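Local structure of orotidine 5'-phosphate decarboxylase (Sulfolobus solfataricus, 4DBD) at residues R5-M10 with Y183-R188; V31-V36 with V58-A63; F82-F87 with L108-V113. The protein probably catalyses the decarboxylation of orotidine 5'-monophosphate to uridine 5'-monophosphate, the last step of de novo UMP synthesis, as a homodimeric TIM barrel. All coordinates share one frame; numbering follows the deposited sequence.

Contact 1: R5-M10 with Y183-R188. With SO4 (sulfate ion), chain B.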
loop_
_atom_site.group_PDB
_atom_site.type_symbol
_atom_site.label_atom_id
_atom_site.label_comp_id
_atom_site.label_asym_id
_atom_site.label_seq_id
_atom_site.Cartn_x
_atom_site.Cartn_y
_atom_site.Cartn_z
ATOM N N ARG A 5 -8.219 -12.368 21.987
ATOM C CA ARG A 5 -7.259 -11.311 21.744
ATOM C C ARG A 5 -6.770 -11.425 20.316
ATOM O O ARG A 5 -5.766 -10.802 19.947
ATOM C CB ARG A 5 -6.067 -11.497 22.669
ATOM C CG ARG A 5 -6.395 -11.402 24.137
ATOM C CD ARG A 5 -6.409 -9.963 24.563
ATOM N NE ARG A 5 -6.413 -9.820 26.014
ATOM C CZ ARG A 5 -5.721 -8.892 26.666
ATOM N NH1 ARG A 5 -4.968 -8.030 25.992
ATOM N NH2 ARG A 5 -5.777 -8.827 27.991
ATOM N N VAL A 6 -7.450 -12.251 19.529
ATOM C CA VAL A 6 -6.995 -12.545 18.171
ATOM C C VAL A 6 -7.718 -11.742 17.096
ATOM O O VAL A 6 -8.947 -11.636 17.098
ATOM C CB VAL A 6 -7.133 -14.039 17.824
ATOM C CG1 VAL A 6 -6.821 -14.271 16.358
ATOM C CG2 VAL A 6 -6.232 -14.886 18.710
ATOM N N ILE A 7 -6.941 -11.176 16.177
ATOM C CA ILE A 7 -7.503 -10.571 14.976
ATOM C C ILE A 7 -7.136 -11.477 13.807
ATOM O O ILE A 7 -5.948 -11.693 13.539
ATOM C CB ILE A 7 -6.944 -9.142 14.724
ATOM C CG1 ILE A 7 -7.437 -8.172 15.799
ATOM C CG2 ILE A 7 -7.355 -8.653 13.336
ATOM C CD1 ILE A 7 -6.685 -6.863 15.840
ATOM N N LEU A 8 -8.138 -12.030 13.129
ATOM C CA LEU A 8 -7.877 -12.906 11.995
ATOM C C LEU A 8 -7.383 -12.109 10.800
ATOM O O LEU A 8 -8.056 -11.183 10.344
ATOM C CB LEU A 8 -9.131 -13.693 11.586
ATOM C CG LEU A 8 -9.008 -14.534 10.314
ATOM C CD1 LEU A 8 -7.921 -15.612 10.479
ATOM C CD2 LEU A 8 -10.342 -15.179 9.921
ATOM N N ALA A 9 -6.218 -12.476 10.275
ATOM C CA ALA A 9 -5.750 -11.852 9.045
ATOM C C ALA A 9 -6.288 -12.674 7.900
ATOM O O ALA A 9 -5.704 -13.702 7.529
ATOM C CB ALA A 9 -4.224 -11.779 9.000
ATOM N N MET A 10 -7.428 -12.258 7.364
ATOM C CA MET A 10 -8.040 -13.027 6.295
ATOM C C MET A 10 -7.452 -12.637 4.954
ATOM O O MET A 10 -7.992 -11.789 4.245
ATOM C CB MET A 10 -9.563 -12.883 6.300
ATOM C CG MET A 10 -10.238 -13.861 5.366
ATOM S SD MET A 10 -11.943 -14.211 5.837
ATOM C CE MET A 10 -12.669 -12.580 5.643
ATOM N N TYR A 183 -3.875 -6.952 21.012
ATOM C CA TYR A 183 -4.369 -8.022 20.172
ATOM C C TYR A 183 -3.256 -8.576 19.303
ATOM O O TYR A 183 -2.320 -7.853 18.937
ATOM C CB TYR A 183 -5.514 -7.499 19.295
ATOM C CG TYR A 183 -6.604 -6.895 20.126
ATOM C CD1 TYR A 183 -7.503 -7.696 20.822
ATOM C CD2 TYR A 183 -6.734 -5.516 20.226
ATOM C CE1 TYR A 183 -8.506 -7.130 21.598
ATOM C CE2 TYR A 183 -7.719 -4.942 20.996
ATOM C CZ TYR A 183 -8.602 -5.750 21.682
ATOM O OH TYR A 183 -9.583 -5.162 22.450
ATOM N N GLU A 184 -3.354 -9.864 18.996
ATOM C CA GLU A 184 -2.443 -10.505 18.056
ATOM C C GLU A 184 -3.114 -10.801 16.729
ATOM O O GLU A 184 -4.217 -11.363 16.672
ATOM C CB GLU A 184 -1.831 -11.781 18.664
ATOM C CG GLU A 184 -0.640 -11.467 19.548
ATOM C CD GLU A 184 -0.082 -12.684 20.286
ATOM O OE1 GLU A 184 -0.162 -13.830 19.780
ATOM O OE2 GLU A 184 0.440 -12.475 21.390
ATOM N N ILE A 185 -2.444 -10.395 15.655
ATOM C CA ILE A 185 -2.931 -10.637 14.308
ATOM C C ILE A 185 -2.345 -11.934 13.794
ATOM O O ILE A 185 -1.126 -12.095 13.728
ATOM C CB ILE A 185 -2.520 -9.507 13.379
ATOM C CG1 ILE A 185 -3.221 -8.220 13.818
ATOM C CG2 ILE A 185 -2.860 -9.860 11.928
ATOM C CD1 ILE A 185 -2.589 -6.956 13.308
ATOM N N ILE A 186 -3.226 -12.850 13.426
ATOM C CA ILE A 186 -2.841 -14.197 13.045
ATOM C C ILE A 186 -3.529 -14.579 11.745
ATOM O O ILE A 186 -4.755 -14.458 11.611
ATOM C CB ILE A 186 -3.192 -15.192 14.170
ATOM C CG1 ILE A 186 -2.601 -14.691 15.491
ATOM C CG2 ILE A 186 -2.679 -16.591 13.835
ATOM C CD1 ILE A 186 -2.989 -15.500 16.705
ATOM N N GLY A 187 -2.731 -15.012 10.779
ATOM C CA GLY A 187 -3.235 -15.356 9.466
ATOM C C GLY A 187 -3.107 -16.835 9.181
ATOM O O GLY A 187 -3.984 -17.618 9.539
ATOM N N ARG A 188 -1.991 -17.222 8.565
ATOM C CA ARG A 188 -1.807 -18.588 8.062
ATOM C C ARG A 188 -2.028 -19.673 9.112
ATOM O O ARG A 188 -2.575 -20.734 8.801
ATOM C CB ARG A 188 -0.412 -18.747 7.438
ATOM C CG ARG A 188 -0.324 -18.215 6.012
ATOM C CD ARG A 188 1.105 -18.105 5.555
ATOM N NE ARG A 188 1.739 -16.905 6.089
ATOM C CZ ARG A 188 2.971 -16.518 5.781
ATOM N NH1 ARG A 188 3.693 -17.249 4.940
ATOM N NH2 ARG A 188 3.471 -15.400 6.306
HETATM S S SO4 B . 0.454 -14.445 8.721
HETATM O O1 SO4 B . -0.032 -13.111 8.359
HETATM O O2 SO4 B . -0.014 -15.421 7.749
HETATM O O3 SO4 B . 1.922 -14.452 8.719
HETATM O O4 SO4 B . -0.032 -14.789 10.058
#
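Ala9 N gives its hydrogen to Ile186 O at 2.8 Å in a nearly straight bond (176°), though the donor stands well above the carbonyl plane. This is the seam that closes the TIM barrel, the first strand running parallel to the last, 183-186. Facing Lys30 and Val162, Ile7 CB lies 3.9 Å from Ile185 CG1, and Ala9 CB packs on Ile185 CG2. On the opposite face of the sheet, under helix 196-210, Ile186 crosses Val6 at about a right angle, its CD1 3.9 Å from Val6 CG2. Beyond the strand, Gly187 is the N-cap of helix 188-191 and gives its N-H to sulfate O4 (2.8 Å). Arg188 holds sulfate O2 with both its backbone N and NE, each at 2.8 Å. The ion probably came from the crystallisation liquor, but its place is consistent with the substrate phosphate site. An alanine at Arg188 would probably leave the sulfate with the backbone N-H groups and Gln169, and Tyr67 of the second subunit without its cation-pi partner. A bend at chi3 (-79°) folds the guanidinium back, edge toward the ion, with Arg188 NH2 3.0 Å from sulfate O3.

Contact 2: V31-V36 with V58-A63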
loop_
_atom_site.group_PDB
_atom_site.type_symbol
_atom_site.label_atom_id
_atom_site.label_comp_id
_atom_site.label_asym_id
_atom_site.label_seq_id
_atom_site.Cartn_x
_atom_site.Cartn_y
_atom_site.Cartn_z
ATOM N N VAL A 31 -8.912 -7.495 6.889
ATOM C CA VAL A 31 -9.107 -7.803 5.481
ATOM C C VAL A 31 -8.004 -7.170 4.641
ATOM O O VAL A 31 -7.793 -5.965 4.720
ATOM C CB VAL A 31 -10.461 -7.234 5.000
ATOM C CG1 VAL A 31 -10.667 -7.532 3.535
ATOM C CG2 VAL A 31 -11.607 -7.795 5.840
ATOM N N GLY A 32 -7.322 -7.971 3.824
ATOM C CA GLY A 32 -6.210 -7.482 3.027
ATOM C C GLY A 32 -6.467 -7.416 1.536
ATOM O O GLY A 32 -7.537 -7.805 1.055
ATOM N N LEU A 33 -5.483 -6.917 0.793
ATOM C CA LEU A 33 -5.577 -6.892 -0.665
ATOM C C LEU A 33 -5.642 -8.290 -1.289
ATOM O O LEU A 33 -6.341 -8.494 -2.291
ATOM C CB LEU A 33 -4.416 -6.101 -1.271
ATOM C CG LEU A 33 -4.725 -4.637 -1.578
ATOM C CD1 LEU A 33 -3.438 -3.846 -1.774
ATOM C CD2 LEU A 33 -5.637 -4.536 -2.803
ATOM N N PRO A 34 -4.917 -9.267 -0.711
ATOM C CA PRO A 34 -5.007 -10.594 -1.335
ATOM C C PRO A 34 -6.441 -11.114 -1.397
ATOM O O PRO A 34 -6.818 -11.756 -2.393
ATOM C CB PRO A 34 -4.175 -11.465 -0.402
ATOM C CG PRO A 34 -3.149 -10.501 0.177
ATOM C CD PRO A 34 -3.914 -9.226 0.374
ATOM N N LEU A 35 -7.228 -10.853 -0.354
ATOM C CA LEU A 35 -8.615 -11.321 -0.312
ATOM C C LEU A 35 -9.465 -10.561 -1.305
ATOM O O LEU A 35 -10.194 -11.158 -2.110
ATOM C CB LEU A 35 -9.203 -11.154 1.090
ATOM C CG LEU A 35 -10.655 -11.614 1.252
ATOM C CD1 LEU A 35 -10.723 -13.125 1.194
ATOM C CD2 LEU A 35 -11.252 -11.125 2.554
ATOM N N VAL A 36 -9.378 -9.235 -1.250
ATOM C CA VAL A 36 -10.173 -8.398 -2.138
ATOM C C VAL A 36 -9.871 -8.694 -3.611
ATOM O O VAL A 36 -10.773 -8.689 -4.438
ATOM C CB VAL A 36 -9.983 -6.910 -1.811
ATOM C CG1 VAL A 36 -10.738 -6.036 -2.805
ATOM C CG2 VAL A 36 -10.455 -6.623 -0.388
ATOM N N VAL A 58 -9.562 -2.876 7.593
ATOM C CA VAL A 58 -9.061 -3.040 6.242
ATOM C C VAL A 58 -7.582 -2.659 6.272
ATOM O O VAL A 58 -7.218 -1.580 6.752
ATOM C CB VAL A 58 -9.834 -2.175 5.219
ATOM C CG1 VAL A 58 -9.028 -2.058 3.940
ATOM C CG2 VAL A 58 -11.203 -2.800 4.942
ATOM N N ASP A 59 -6.741 -3.578 5.799
ATOM C CA ASP A 59 -5.298 -3.355 5.768
ATOM C C ASP A 59 -4.793 -3.434 4.326
ATOM O O ASP A 59 -4.459 -4.508 3.824
ATOM C CB ASP A 59 -4.563 -4.362 6.670
ATOM C CG ASP A 59 -3.085 -4.131 6.691
ATOM O OD1 ASP A 59 -2.668 -3.053 6.207
ATOM O OD2 ASP A 59 -2.336 -4.998 7.195
ATOM N N PHE A 60 -4.763 -2.281 3.663
ATOM C CA PHE A 60 -4.121 -2.154 2.372
ATOM C C PHE A 60 -2.786 -1.422 2.547
ATOM O O PHE A 60 -2.231 -0.893 1.572
ATOM C CB PHE A 60 -5.005 -1.359 1.408
ATOM C CG PHE A 60 -6.250 -2.083 0.973
ATOM C CD1 PHE A 60 -6.546 -3.357 1.439
ATOM C CD2 PHE A 60 -7.122 -1.484 0.081
ATOM C CE1 PHE A 60 -7.692 -4.012 1.029
ATOM C CE2 PHE A 60 -8.270 -2.136 -0.336
ATOM C CZ PHE A 60 -8.553 -3.407 0.139
ATOM N N LYS A 61 -2.287 -1.387 3.788
ATOM C CA LYS A 61 -1.008 -0.747 4.103
ATOM C C LYS A 61 -0.906 0.602 3.416
ATOM O O LYS A 61 0.072 0.887 2.710
ATOM C CB LYS A 61 0.160 -1.629 3.677
ATOM C CG LYS A 61 0.345 -2.910 4.509
ATOM C CD LYS A 61 0.609 -2.594 5.981
ATOM C CE LYS A 61 1.168 -3.822 6.721
ATOM N NZ LYS A 61 0.239 -5.008 6.703
ATOM N N LEU A 62 -1.907 1.440 3.650
ATOM C CA LEU A 62 -2.068 2.684 2.908
ATOM C C LEU A 62 -0.803 3.534 2.955
ATOM O O LEU A 62 -0.240 3.774 4.019
ATOM C CB LEU A 62 -3.259 3.458 3.446
ATOM C CG LEU A 62 -4.630 2.784 3.251
ATOM C CD1 LEU A 62 -5.672 3.396 4.180
ATOM C CD2 LEU A 62 -5.077 2.850 1.784
ATOM N N ALA A 63 -0.343 3.982 1.791
ATOM C CA ALA A 63 0.939 4.692 1.748
ATOM C C ALA A 63 1.023 5.586 0.518
ATOM O O ALA A 63 1.859 5.395 -0.363
ATOM C CB ALA A 63 2.081 3.705 1.791
HETATM O O HOH W 1 -3.030 -6.276 2.128
#
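Val31 and Val58 pair in a short parallel stretch between the second and third barrel strands, a buried, largely apolar contact that continues into the helix following strand 28-32. Asp59 N bonds to Val31 O at 2.8 Å, almost straight (176°). Beyond it the chains part, because Gly32 takes the N-cap position and the backbone turns into helix 33-39. A single water bridges the widening gap, accepting from Leu33 N (2.9 Å) and donating to Asp59 O (2.8 Å).

Phe60 fills the space beside that bridge. Its CG stands anti to the carbonyl carbon (chi1 -70°), which carries the ring in against the start of the helix. Leu33 comes over one face at about a right angle, its CG 3.9 Å from the centroid of the Phe60 ring in a CH-pi contact, while Val58 CG1 from the same strand covers the opposite face toward the rim. Val36 approaches the ring edge, with CG2 3.8 Å from Phe60 CZ. Leu33 of the second subunit packs on both Leu33 and Phe60, so this cluster borders the dimer interface.

On the polar side, Asp59 OD1 accepts from Lys61 N at 3.0 Å, an Asx turn that fixes the carboxylate against its own strand. Asp59 OD2 meets Lys61 NZ at 2.6 Å on the syn side, close to the carboxylate plane, and also forms a salt bridge with Lys30. Lys61 NZ is bridged in turn to Asp64 of the second subunit. Asp59, Lys61 and Asp64 are the predicted catalytic residues, and the alternating chain Lys30, Asp59, Lys61, Asp64, completed across the dimer, is the charged array characteristic of OMP decarboxylase active sites.

Contact 3: F82-F87 with L108-V113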
loop_
_atom_site.group_PDB
_atom_site.type_symbol
_atom_site.label_atom_id
_atom_site.label_comp_id
_atom_site.label_asym_id
_atom_site.label_seq_id
_atom_site.Cartn_x
_atom_site.Cartn_y
_atom_site.Cartn_z
ATOM N N PHE A 82 -8.917 1.287 9.558
ATOM C CA PHE A 82 -8.013 1.207 8.422
ATOM C C PHE A 82 -6.565 1.308 8.884
ATOM O O PHE A 82 -6.243 2.095 9.765
ATOM C CB PHE A 82 -8.294 2.343 7.434
ATOM C CG PHE A 82 -9.614 2.221 6.740
ATOM C CD1 PHE A 82 -9.741 1.441 5.606
ATOM C CD2 PHE A 82 -10.729 2.864 7.247
ATOM C CE1 PHE A 82 -10.967 1.320 4.970
ATOM C CE2 PHE A 82 -11.961 2.744 6.623
ATOM C CZ PHE A 82 -12.082 1.977 5.489
ATOM N N ILE A 83 -5.699 0.500 8.281
ATOM C CA ILE A 83 -4.269 0.543 8.573
ATOM C C ILE A 83 -3.543 1.353 7.493
ATOM O O ILE A 83 -3.745 1.143 6.289
ATOM C CB ILE A 83 -3.698 -0.880 8.708
ATOM C CG1 ILE A 83 -4.287 -1.543 9.966
ATOM C CG2 ILE A 83 -2.163 -0.857 8.724
ATOM C CD1 ILE A 83 -3.896 -2.988 10.152
ATOM N N ALA A 84 -2.749 2.322 7.936
ATOM C CA ALA A 84 -1.872 3.088 7.049
ATOM C C ALA A 84 -0.456 3.068 7.589
ATOM O O ALA A 84 -0.247 2.843 8.781
ATOM C CB ALA A 84 -2.353 4.531 6.930
ATOM N N HIS A 85 0.518 3.313 6.716
ATOM C CA HIS A 85 1.920 3.397 7.143
ATOM C C HIS A 85 2.236 4.745 7.760
ATOM O O HIS A 85 1.834 5.770 7.231
ATOM C CB HIS A 85 2.857 3.168 5.958
ATOM C CG HIS A 85 3.229 1.735 5.754
ATOM N ND1 HIS A 85 4.092 1.064 6.592
ATOM C CD2 HIS A 85 2.846 0.844 4.808
ATOM C CE1 HIS A 85 4.226 -0.182 6.174
ATOM N NE2 HIS A 85 3.481 -0.342 5.094
ATOM N N SER A 86 2.966 4.738 8.875
ATOM C CA SER A 86 3.456 5.985 9.458
ATOM C C SER A 86 4.502 6.667 8.588
ATOM O O SER A 86 4.564 7.898 8.539
ATOM C CB SER A 86 4.107 5.724 10.827
ATOM O OG SER A 86 3.179 5.205 11.755
ATOM N N PHE A 87 5.333 5.879 7.901
ATOM C CA PHE A 87 6.525 6.446 7.250
ATOM C C PHE A 87 6.215 7.468 6.154
ATOM O O PHE A 87 7.076 8.282 5.788
ATOM C CB PHE A 87 7.486 5.351 6.743
ATOM C CG PHE A 87 7.042 4.670 5.472
ATOM C CD1 PHE A 87 7.313 5.234 4.232
ATOM C CD2 PHE A 87 6.394 3.448 5.519
ATOM C CE1 PHE A 87 6.908 4.598 3.058
ATOM C CE2 PHE A 87 5.994 2.811 4.359
ATOM C CZ PHE A 87 6.250 3.386 3.128
ATOM N N LEU A 108 -8.217 4.892 12.726
ATOM C CA LEU A 108 -6.955 4.758 12.003
ATOM C C LEU A 108 -5.945 4.020 12.871
ATOM O O LEU A 108 -5.804 4.318 14.057
ATOM C CB LEU A 108 -6.393 6.148 11.628
ATOM C CG LEU A 108 -5.054 6.241 10.891
ATOM C CD1 LEU A 108 -5.100 5.499 9.551
ATOM C CD2 LEU A 108 -4.608 7.698 10.697
ATOM N N TYR A 109 -5.279 3.032 12.280
ATOM C CA TYR A 109 -4.141 2.349 12.902
ATOM C C TYR A 109 -2.913 2.631 12.047
ATOM O O TYR A 109 -2.969 2.478 10.823
ATOM C CB TYR A 109 -4.382 0.838 12.924
ATOM C CG TYR A 109 -5.385 0.391 13.956
ATOM C CD1 TYR A 109 -4.968 -0.155 15.160
ATOM C CD2 TYR A 109 -6.751 0.506 13.724
ATOM C CE1 TYR A 109 -5.879 -0.569 16.112
ATOM C CE2 TYR A 109 -7.676 0.087 14.675
ATOM C CZ TYR A 109 -7.226 -0.445 15.864
ATOM O OH TYR A 109 -8.118 -0.859 16.820
ATOM N N LEU A 110 -1.802 3.022 12.675
ATOM C CA LEU A 110 -0.593 3.327 11.913
ATOM C C LEU A 110 0.481 2.260 12.114
ATOM O O LEU A 110 0.700 1.781 13.224
ATOM C CB LEU A 110 -0.033 4.694 12.289
ATOM C CG LEU A 110 -0.874 5.932 11.979
ATOM C CD1 LEU A 110 -0.141 7.174 12.459
ATOM C CD2 LEU A 110 -1.175 6.024 10.470
ATOM N N VAL A 111 1.145 1.887 11.026
ATOM C CA VAL A 111 2.210 0.894 11.091
ATOM C C VAL A 111 3.479 1.501 11.687
ATOM O O VAL A 111 4.040 2.460 11.140
ATOM C CB VAL A 111 2.511 0.322 9.699
ATOM C CG1 VAL A 111 3.727 -0.605 9.772
ATOM C CG2 VAL A 111 1.293 -0.414 9.175
ATOM N N ALA A 112 3.933 0.953 12.814
ATOM C CA ALA A 112 5.119 1.507 13.488
ATOM C C ALA A 112 6.355 0.651 13.263
ATOM O O ALA A 112 7.431 1.174 12.950
ATOM C CB ALA A 112 4.868 1.709 14.989
ATOM N N VAL A 113 6.214 -0.653 13.474
ATOM C CA VAL A 113 7.306 -1.593 13.275
ATOM C C VAL A 113 6.789 -2.833 12.552
ATOM O O VAL A 113 5.761 -3.395 12.927
ATOM C CB VAL A 113 7.920 -2.041 14.616
ATOM C CG1 VAL A 113 9.170 -2.893 14.366
ATOM C CG2 VAL A 113 8.240 -0.836 15.477
HETATM O O HOH W 2 5.161 2.823 8.509
#
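Val111 lies alongside His85, both side chains pointing the same way, and puts CG2 over one face of the imidazole, 4.3 Å from the centroid of the His85 ring. Nearer the rim, Val111 CB is 3.6 Å from His85 ND1. A water sits in the ring plane at the same nitrogen; it accepts from Phe87 N and donates to Val111 O. The other ring nitrogen, His85 NE2, is hydrogen-bonded to Ala63 O of the second subunit, so both ends of the imidazole are held and its rotation is probably fixed.

Val111 O is a shared acceptor. Besides the water (2.9 Å from Val111 O), it takes the hydroxyl of Ser86, with OG 2.9 Å away and lying 60° above the carbonyl plane, and a weak bond from Ser86 N. The serine reaches it because OG is anti to its own carbonyl carbon (chi1 -62°), a turn that also lays OG against Leu110 CB.

Earlier in the strands the pairing is regular and parallel: Tyr109 N to Phe82 O, Ala84 N to Tyr109 O, Val111 N to Ala84 O. On the His85 face, Ile83 crosses Val111 at about a right angle, the two CG2 atoms 3.5 Å apart. On the other face, Ala84 CB touches Leu108 CD1 at 3.9 Å and Leu110 CD2 at 4.0 Å.

The two strands belong to one beta-alpha-beta unit of the barrel: its helix 90-103 packs on Phe82, Ala84, Leu108 and Leu110, helix 124-134 covers Ser86 and Leu108, and strand 55-62 flanks Ile83 through Ile57 and Asp59.

In the fold
All three contacts are buried and belong to one eight-stranded barrel; none is a surface contact. Contact 1 closes the ring between its first and last strands, whereas contacts 2 and 3 join successive strands and sit side by side: Val58 O and Leu62 O probably bond to Ile83 N and His85 N. Contact 2 also meets contact 1, where Leu35 CB packs on Met10 O. Their chemistry differs with position. Contacts 1 and 3 are carried by backbone ladders with aliphatic packing, while contact 2 has one direct interstrand bond, a phenylalanine ring packed by aliphatic side chains and a salt-bridge array. Toward the C-terminal ends of the strands, Arg188, Lys61 and His85 each reach the second subunit.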